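Local structure of methyl-accepting chemotaxis protein, putative (Geobacter sulfurreducens, 3OOV) at residues G56-F60 and A106-L110. The protein probably takes part in chemotactic signalling, its GAF domain being of a kind that in relatives often binds small molecules. Residues are numbered along the deposited sequence.
Sequences GTADF and AIRAL
Three residues, R108, T57 and F60, bury most of the 288 Å² shared by 56-60 and 106-110, two loop segments, 56-60 without regular structure and 106-110 ending in a 3-10 turn, whose backbones come closest at T57 and A109 (CA to CA 5.5 Å). R108 opens this short turn, 108-110, marked by the backbone hydrogen bond from L110 N to I107 O (3.0 Å). Its CA-to-CB bond points sideways, but an m, t, m chain (chi1 to chi3) carries the guanidinium across the gap, where it forks onto one carbonyl: NH1 and NH2 of R108 donate to A58 O at 2.8 and 2.9 Å, with A58 O near the guanidinium plane. D59, at phi/psi 66/42, turns the 56-60 chain beside it. In this GAF domain the two loops follow strands 48-55 and 86-88 and meet over one face of the antiparallel sheet, where F51 of strand 48-55 touches both I107 and A109. The CA-to-CB bond of F60 points toward 106-110, and chi1 t places CZ 3.7 Å from I107 CG2 and CE2 3.8 Å from A109 CB, while its ring meets F51 edge-to-face. T57, chi1 m, brings OG1 to 3.3 Å from A109 CB; the hydroxyl is hydrogen-bonded to R36, and R135 hydrogen-bonds to the carbonyls of R108 and A109.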
loop_
_atom_site.group_PDB
_atom_site.type_symbol
_atom_site.label_atom_id
_atom_site.label_comp_id
_atom_site.label_asym_id
_atom_site.label_seq_id
_atom_site.Cartn_x
_atom_site.Cartn_y
_atom_site.Cartn_z
ATOM N N GLY A 56 -22.923 2.154 8.615
ATOM C CA GLY A 56 -23.288 0.949 7.873
ATOM C C GLY A 56 -23.414 -0.309 8.707
ATOM O O GLY A 56 -23.867 -1.350 8.200
ATOM N N THR A 57 -23.003 -0.250 9.969
ATOM C CA THR A 57 -23.139 -1.414 10.850
ATOM C C THR A 57 -24.317 -1.112 11.753
ATOM O O THR A 57 -24.265 -0.150 12.545
ATOM C CB THR A 57 -21.839 -1.724 11.656
ATOM O OG1 THR A 57 -20.822 -2.148 10.737
ATOM C CG2 THR A 57 -22.093 -2.897 12.648
ATOM N N ALA A 58 -25.394 -1.890 11.591
ATOM C CA ALA A 58 -26.634 -1.644 12.383
ATOM C C ALA A 58 -26.430 -2.047 13.840
ATOM O O ALA A 58 -25.675 -2.996 14.128
ATOM C CB ALA A 58 -27.958 -2.410 11.740
ATOM N N ASP A 59 -27.173 -1.405 14.734
ATOM C CA ASP A 59 -27.269 -1.845 16.158
ATOM C C ASP A 59 -25.882 -1.675 16.850
ATOM O O ASP A 59 -25.420 -2.539 17.609
ATOM C CB ASP A 59 -27.765 -3.313 16.280
ATOM C CG ASP A 59 -29.197 -3.562 15.644
ATOM O OD1 ASP A 59 -29.975 -2.577 15.478
ATOM O OD2 ASP A 59 -29.501 -4.766 15.280
ATOM N N PHE A 60 -25.229 -0.559 16.573
ATOM C CA PHE A 60 -23.858 -0.361 17.024
ATOM C C PHE A 60 -23.570 1.107 17.159
ATOM O O PHE A 60 -23.780 1.909 16.264
ATOM C CB PHE A 60 -22.827 -1.051 16.096
ATOM C CG PHE A 60 -21.395 -0.820 16.472
ATOM C CD1 PHE A 60 -20.868 -1.324 17.645
ATOM C CD2 PHE A 60 -20.540 -0.127 15.608
ATOM C CE1 PHE A 60 -19.520 -1.139 17.971
ATOM C CE2 PHE A 60 -19.186 0.023 15.921
ATOM C CZ PHE A 60 -18.682 -0.465 17.085
ATOM N N ALA A 106 -14.533 -9.310 18.160
ATOM C CA ALA A 106 -15.826 -9.305 18.851
ATOM C C ALA A 106 -16.707 -8.200 18.252
ATOM O O ALA A 106 -17.876 -8.094 18.619
ATOM C CB ALA A 106 -15.624 -9.049 20.384
ATOM N N ILE A 107 -16.154 -7.362 17.356
ATOM C CA ILE A 107 -16.925 -6.239 16.830
ATOM C C ILE A 107 -17.403 -6.546 15.392
ATOM O O ILE A 107 -16.566 -6.663 14.450
ATOM C CB ILE A 107 -16.102 -4.953 16.847
ATOM C CG1 ILE A 107 -15.199 -4.940 18.117
ATOM C CG2 ILE A 107 -16.962 -3.662 16.592
ATOM C CD1 ILE A 107 -15.193 -3.691 18.966
ATOM N N ARG A 108 -18.727 -6.567 15.198
ATOM C CA ARG A 108 -19.312 -6.871 13.886
ATOM C C ARG A 108 -18.823 -5.917 12.810
ATOM O O ARG A 108 -18.612 -6.324 11.661
ATOM C CB ARG A 108 -20.858 -6.818 13.915
ATOM C CG ARG A 108 -21.513 -8.101 14.485
ATOM C CD ARG A 108 -23.100 -7.983 14.411
ATOM N NE ARG A 108 -23.542 -6.903 15.301
ATOM C CZ ARG A 108 -24.156 -5.789 14.959
ATOM N NH1 ARG A 108 -24.444 -5.496 13.691
ATOM N NH2 ARG A 108 -24.469 -4.936 15.914
ATOM N N ALA A 109 -18.608 -4.656 13.194
ATOM C CA ALA A 109 -18.302 -3.605 12.238
ATOM C C ALA A 109 -16.945 -3.858 11.605
ATOM O O ALA A 109 -16.726 -3.375 10.505
ATOM C CB ALA A 109 -18.332 -2.212 12.922
ATOM N N LEU A 110 -16.075 -4.580 12.334
ATOM C CA LEU A 110 -14.710 -4.914 11.983
ATOM C C LEU A 110 -14.521 -6.345 11.462
ATOM O O LEU A 110 -13.366 -6.738 11.164
ATOM C CB LEU A 110 -13.759 -4.753 13.211
ATOM C CG LEU A 110 -13.693 -3.333 13.775
ATOM C CD1 LEU A 110 -12.604 -3.238 14.822
ATOM C CD2 LEU A 110 -13.422 -2.270 12.658
#